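Local coordinates for putative modification methylase (Thermus thermophilus, PDB 2ZIG), which probably transfers a methyl group from S-adenosyl-L-methionine to the N4 nitrogen of cytosine in DNA, at residues B[264-267]-B[268-271]; B[274-277]-B[278-281]; B[28-31]-B[32-36]. All coordinates share one frame; numbering follows the deposited sequence.

Contact 1 of 3, residues B[264-267]-B[268-271]; sequences ELVP and RYAQ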
# COMPACT_ATOMS: atom_id res chain seq x y z
N GLU B 264 -26.10 4.55 4.95
CA GLU B 264 -25.52 5.80 5.43
C GLU B 264 -25.96 6.03 6.86
O GLU B 264 -27.13 5.82 7.20
CB GLU B 264 -25.96 6.98 4.54
CG GLU B 264 -25.51 8.36 5.00
CD GLU B 264 -24.12 8.37 5.63
OE1 GLU B 264 -23.23 7.64 5.14
OE2 GLU B 264 -23.93 9.12 6.61
N LEU B 265 -25.02 6.44 7.70
CA LEU B 265 -25.30 6.67 9.12
C LEU B 265 -26.11 7.93 9.38
O LEU B 265 -27.08 7.90 10.13
CB LEU B 265 -23.99 6.76 9.90
CG LEU B 265 -24.10 7.11 11.39
CD1 LEU B 265 -24.87 6.01 12.11
CD2 LEU B 265 -22.70 7.26 11.99
N VAL B 266 -25.72 9.03 8.74
CA VAL B 266 -26.38 10.31 8.95
C VAL B 266 -27.56 10.60 8.03
O VAL B 266 -27.41 10.72 6.81
CB VAL B 266 -25.36 11.47 8.81
CG1 VAL B 266 -26.05 12.81 9.06
CG2 VAL B 266 -24.21 11.27 9.78
N PRO B 267 -28.77 10.72 8.61
CA PRO B 267 -29.96 11.01 7.81
C PRO B 267 -29.80 12.30 7.02
O PRO B 267 -30.35 12.44 5.93
CB PRO B 267 -31.08 11.06 8.85
CG PRO B 267 -30.37 11.35 10.14
CD PRO B 267 -29.12 10.52 10.03
N ARG B 268 -29.04 13.24 7.56
CA ARG B 268 -28.83 14.51 6.87
C ARG B 268 -28.18 14.25 5.51
O ARG B 268 -28.65 14.73 4.48
CB ARG B 268 -27.92 15.43 7.69
CG ARG B 268 -28.38 16.87 7.71
CD ARG B 268 -27.56 17.82 6.85
NE ARG B 268 -26.28 18.15 7.49
CZ ARG B 268 -25.42 19.05 7.03
NH1 ARG B 268 -25.70 19.72 5.92
NH2 ARG B 268 -24.28 19.25 7.66
N TYR B 269 -27.10 13.46 5.53
CA TYR B 269 -26.34 13.11 4.34
C TYR B 269 -27.14 12.25 3.38
O TYR B 269 -27.03 12.39 2.16
CB TYR B 269 -25.06 12.38 4.75
CG TYR B 269 -24.10 13.23 5.57
CD1 TYR B 269 -23.11 12.65 6.35
CD2 TYR B 269 -24.18 14.62 5.53
CE1 TYR B 269 -22.22 13.43 7.09
CE2 TYR B 269 -23.30 15.42 6.26
CZ TYR B 269 -22.32 14.81 7.03
OH TYR B 269 -21.45 15.60 7.75
N ALA B 270 -27.94 11.33 3.92
CA ALA B 270 -28.76 10.47 3.07
C ALA B 270 -29.72 11.36 2.29
O ALA B 270 -30.02 11.08 1.13
CB ALA B 270 -29.53 9.46 3.92
N GLN B 271 -30.19 12.43 2.92
CA GLN B 271 -31.12 13.34 2.25
C GLN B 271 -30.38 14.12 1.17
O GLN B 271 -30.95 14.45 0.13
CB GLN B 271 -31.72 14.33 3.25
CG GLN B 271 -33.23 14.40 3.23
CD GLN B 271 -33.80 14.60 1.84
OE1 GLN B 271 -33.50 15.58 1.15
NE2 GLN B 271 -34.64 13.67 1.41
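The carboxylate oxygen OE2 of E264 lies at the edge of the Y269 ring, near its plane and 3.6 Å from Y269 CD1, and the same oxygen takes the backbone N-H of V266. This bond, 2.8 Å from V266 N to E264 OE2, is nearly straight, although the nitrogen approaches from above the carboxylate plane. The other oxygen, OE1, accepts from the backbone N of G245, so an amide grips each end of the group and its rotation is fixed. A bend at chi2 (36°) curls the side chain back toward the start of the following helix, bringing E264 CG to 4.0 Å from the backbone N of A270.

V266, in the N-cap position of helix 267-280, joins the two halves of the turn. The methyl V266 CG1 stands over one face of the Y269 ring in a CH-pi contact, 4.1 Å from the ring centroid and displaced toward the rim, and it also lies beside CB of R268. V266 CB packs on Y269 CD1 at 3.5 Å. V266 O begins the helical bonding by accepting from A270 N at 3.0 Å, and P267 O repeats the step with Q271 N, also at 3.0 Å. P267 in the first turn has no N-H to offer, which costs nothing at a helix start. P267 and A270 also touch strand 22-26.

E264 is an S-adenosyl-L-methionine-binding residue at the end of strand 259-264, a place where related Rossmann-like methyltransferases commonly carry an acidic cofactor ligand. Two backbone N-H groups directed at its carboxylate, close to a helix N terminus, would probably stabilise negative charge there and hold the group in a set orientation, consistent with its place in the cofactor site.

Contact 2 of 3, residues B[274-277]-B[278-281]; sequences KERF and AREV
V281 lies over one face of the F277 ring: its methyl CG2 stands 3.6 Å from the ring centroid, almost exactly on the ring normal, as a close CH-pi contact. V281 CB adds to it at 3.8 Å from F277 CE2. With CG of F277 anti to the backbone N (chi1 -173°), the ring hangs along the helix flank where V281, the first residue to leave helical geometry, can fold over it. The backbone tightens the same joint, since V281 N donates to F277 O at 2.6 Å.

One residue earlier, R276 O accepts from two amides. E280 N lies 2.8 Å from R276 O, nearly in line with the C=O bond, whereas R279 N comes from well above the carbonyl plane. This tightening, with a weak E280 N to F277 O bond beside it, marks the last turn of helix 267-280.

The charged side chains meet more loosely. E280 OE2 sits at the edge of the R276 guanidinium, in its plane, and 4.0 Å from R276 NE, a long salt bridge. R279 bends at chi3 (-57°) and lays one guanidinium face across the backbone at R276 CA, with its NH1 3.6 Å from E275 CB; E275 OE2 and R279 NH1, 4.3 Å apart and beyond a salt bridge, probably attract only weakly.

Farther out, R276 NH2 hydrogen-bonds T248 OG1 and weakly T246 OG1, both threonines of the S-adenosyl-L-methionine site. F277 packs on I251 and A254 of helix 248-255 and on L286, and its ring meets that of H22. The chemistry is thus divided between an apolar F277-V281 face against the fold and an extended arginine whose main polar hold is on T248, with E280 as a secondary, probably mild, electrostatic partner.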
# COMPACT_ATOMS: atom_id res chain seq x y z
N LYS B 274 -30.05 11.68 -1.74
CA LYS B 274 -31.26 11.59 -2.55
C LYS B 274 -31.39 12.75 -3.51
O LYS B 274 -31.76 12.56 -4.67
CB LYS B 274 -32.51 11.54 -1.66
CG LYS B 274 -33.78 11.88 -2.42
CD LYS B 274 -35.04 11.72 -1.57
CE LYS B 274 -35.34 10.26 -1.27
NZ LYS B 274 -36.74 10.05 -0.79
N GLU B 275 -31.11 13.96 -3.03
CA GLU B 275 -31.19 15.17 -3.86
C GLU B 275 -30.10 15.18 -4.93
O GLU B 275 -30.34 15.56 -6.08
CB GLU B 275 -31.08 16.42 -2.97
CG GLU B 275 -32.27 16.62 -2.00
CD GLU B 275 -32.04 17.70 -0.95
OE1 GLU B 275 -32.91 17.89 -0.08
OE2 GLU B 275 -30.98 18.37 -0.98
N ARG B 276 -28.90 14.77 -4.54
CA ARG B 276 -27.78 14.73 -5.47
C ARG B 276 -28.05 13.68 -6.54
O ARG B 276 -27.89 13.94 -7.74
CB ARG B 276 -26.48 14.38 -4.71
CG ARG B 276 -25.23 14.48 -5.56
CD ARG B 276 -23.99 13.93 -4.86
NE ARG B 276 -22.88 13.80 -5.80
CZ ARG B 276 -21.70 13.27 -5.50
NH1 ARG B 276 -20.76 13.20 -6.43
NH2 ARG B 276 -21.45 12.80 -4.28
N PHE B 277 -28.49 12.51 -6.10
CA PHE B 277 -28.80 11.40 -6.99
C PHE B 277 -29.77 11.83 -8.08
O PHE B 277 -29.52 11.62 -9.27
CB PHE B 277 -29.41 10.26 -6.18
CG PHE B 277 -29.62 8.98 -6.97
CD1 PHE B 277 -28.68 7.96 -6.90
CD2 PHE B 277 -30.77 8.79 -7.71
CE1 PHE B 277 -28.89 6.75 -7.57
CE2 PHE B 277 -31.00 7.59 -8.38
CZ PHE B 277 -30.06 6.56 -8.31
N ALA B 278 -30.87 12.45 -7.67
CA ALA B 278 -31.89 12.91 -8.60
C ALA B 278 -31.35 14.02 -9.49
O ALA B 278 -31.96 14.37 -10.50
CB ALA B 278 -33.13 13.39 -7.84
N ARG B 279 -30.21 14.57 -9.11
CA ARG B 279 -29.59 15.65 -9.86
C ARG B 279 -28.63 15.07 -10.90
O ARG B 279 -28.52 15.57 -12.01
CB ARG B 279 -28.83 16.55 -8.88
CG ARG B 279 -28.65 18.00 -9.28
CD ARG B 279 -27.87 18.73 -8.19
NE ARG B 279 -28.53 18.64 -6.89
CZ ARG B 279 -27.90 18.48 -5.73
NH1 ARG B 279 -28.60 18.41 -4.60
NH2 ARG B 279 -26.57 18.39 -5.69
N GLU B 280 -27.97 13.97 -10.53
CA GLU B 280 -26.98 13.33 -11.40
C GLU B 280 -27.49 12.09 -12.15
O GLU B 280 -26.83 11.61 -13.06
CB GLU B 280 -25.76 12.92 -10.58
CG GLU B 280 -25.36 13.91 -9.50
CD GLU B 280 -24.51 15.06 -10.01
OE1 GLU B 280 -24.89 15.68 -11.03
OE2 GLU B 280 -23.47 15.35 -9.39
N VAL B 281 -28.64 11.56 -11.76
CA VAL B 281 -29.15 10.36 -12.41
C VAL B 281 -30.46 10.58 -13.14
O VAL B 281 -31.54 10.37 -12.57
CB VAL B 281 -29.36 9.21 -11.41
CG1 VAL B 281 -29.74 7.94 -12.16
CG2 VAL B 281 -28.12 9.00 -10.58

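Contact 3 of 3, residues B[28-31]-B[32-36]; sequences DARE and VLASF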
# COMPACT_ATOMS: atom_id res chain seq x y z
N ASP B 28 -27.11 1.84 10.89
CA ASP B 28 -25.78 1.33 11.19
C ASP B 28 -25.40 0.27 10.17
O ASP B 28 -26.08 -0.74 10.03
CB ASP B 28 -25.76 0.75 12.60
CG ASP B 28 -24.44 0.11 12.93
OD1 ASP B 28 -24.29 -1.11 12.72
OD2 ASP B 28 -23.55 0.84 13.40
N ALA B 29 -24.29 0.53 9.47
CA ALA B 29 -23.78 -0.35 8.42
C ALA B 29 -23.83 -1.85 8.74
O ALA B 29 -24.37 -2.63 7.96
CB ALA B 29 -22.35 0.05 8.08
N ARG B 30 -23.26 -2.24 9.87
CA ARG B 30 -23.23 -3.65 10.26
C ARG B 30 -24.64 -4.22 10.42
O ARG B 30 -24.99 -5.24 9.81
CB ARG B 30 -22.48 -3.82 11.58
CG ARG B 30 -21.85 -5.19 11.79
CD ARG B 30 -22.86 -6.32 11.76
NE ARG B 30 -23.99 -6.12 12.67
CZ ARG B 30 -23.88 -5.76 13.94
NH1 ARG B 30 -22.68 -5.55 14.47
NH2 ARG B 30 -24.97 -5.60 14.68
N GLU B 31 -25.44 -3.56 11.23
CA GLU B 31 -26.81 -3.99 11.49
C GLU B 31 -27.64 -4.12 10.22
O GLU B 31 -28.30 -5.13 10.01
CB GLU B 31 -27.48 -3.01 12.45
CG GLU B 31 -26.71 -2.81 13.75
CD GLU B 31 -27.45 -1.93 14.74
OE1 GLU B 31 -26.86 -1.59 15.79
OE2 GLU B 31 -28.62 -1.58 14.46
N VAL B 32 -27.61 -3.09 9.37
CA VAL B 32 -28.38 -3.11 8.13
C VAL B 32 -27.90 -4.20 7.19
O VAL B 32 -28.70 -4.98 6.66
CB VAL B 32 -28.31 -1.75 7.42
CG1 VAL B 32 -29.05 -1.81 6.09
CG2 VAL B 32 -28.92 -0.67 8.31
N LEU B 33 -26.59 -4.28 6.98
CA LEU B 33 -26.04 -5.30 6.09
C LEU B 33 -26.42 -6.69 6.58
O LEU B 33 -26.78 -7.56 5.78
CB LEU B 33 -24.52 -5.18 6.00
CG LEU B 33 -23.94 -3.89 5.40
CD1 LEU B 33 -22.44 -4.03 5.29
CD2 LEU B 33 -24.55 -3.63 4.04
N ALA B 34 -26.33 -6.90 7.89
CA ALA B 34 -26.65 -8.20 8.47
C ALA B 34 -28.08 -8.62 8.13
O ALA B 34 -28.41 -9.80 8.21
CB ALA B 34 -26.47 -8.17 9.98
N SER B 35 -28.91 -7.66 7.75
CA SER B 35 -30.30 -7.96 7.42
C SER B 35 -30.53 -8.26 5.94
O SER B 35 -31.68 -8.43 5.52
CB SER B 35 -31.21 -6.81 7.85
OG SER B 35 -31.14 -5.73 6.94
N PHE B 36 -29.45 -8.31 5.16
CA PHE B 36 -29.57 -8.62 3.73
C PHE B 36 -29.17 -10.07 3.50
O PHE B 36 -28.29 -10.59 4.19
CB PHE B 36 -28.67 -7.71 2.88
CG PHE B 36 -28.99 -6.25 2.98
CD1 PHE B 36 -30.29 -5.82 3.23
CD2 PHE B 36 -27.99 -5.30 2.80
CE1 PHE B 36 -30.59 -4.45 3.28
CE2 PHE B 36 -28.28 -3.94 2.85
CZ PHE B 36 -29.58 -3.51 3.09
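The guanidinium of R30 has A34 CB at its edge, near its plane, with R30 NE 4.2 Å from A34 CB; bends at chi2 and chi3 turn the arginine along its own helix toward A34. The F36 ring carries the carbonyl oxygen V32 O over the centre of one face, 3.7 Å above the plane, and elsewhere this ring meets that of H25. Between these groups runs a short N-capped helix, 29-34, just after strand 22-26 of the Rossmann-like sheet.

D28 is the N-cap. D28 OD1 accepts from E31 N at 3.1 Å through the anti lone pair, while D28 O takes V32 N in an almost linear bond of 2.9 Å. V32 CG2 packs beside the oxygen, 3.3 Å from D28 O. Two residues on, A34 N bonds R30 O at 2.9 Å. D28 and A29 both bind S-adenosyl-L-methionine, so the cap probably helps to order one border of the cofactor site. L33 packs between helix 66-86 and V263 of strand 259-264, and V32 also touches V263.

At the far end V32 O receives two donors from one residue, S35 N and S35 OG. The serine hydroxyl, OG placed between the backbone N and the carbonyl carbon, approaches V32 O in the carbonyl plane, on a lone pair, with S35 OG 2.6 Å from V32 O.

How the contacts relate
From the N terminus, contact 3 comes first, closing the turns of helix 29-34 after strand 22-26. Later, contact 1 closes the turn that leads from strand 259-264 into helix 267-280, and contact 2 ends that helix before strand 286-289, setting it against helix 248-255. The three are in series: none nests within or crosses another. Contacts 1 and 2 share a helix, with centres about 14 Å apart. Contacts 1 and 3 approach to about 5 Å between nearest atoms without touching; contact 1 holds one cofactor-binding residue and contact 3 two, at the ends of the adjacent parallel strands 259-264 and 22-26. Contacts 2 and 3 are about 24 Å apart between centres.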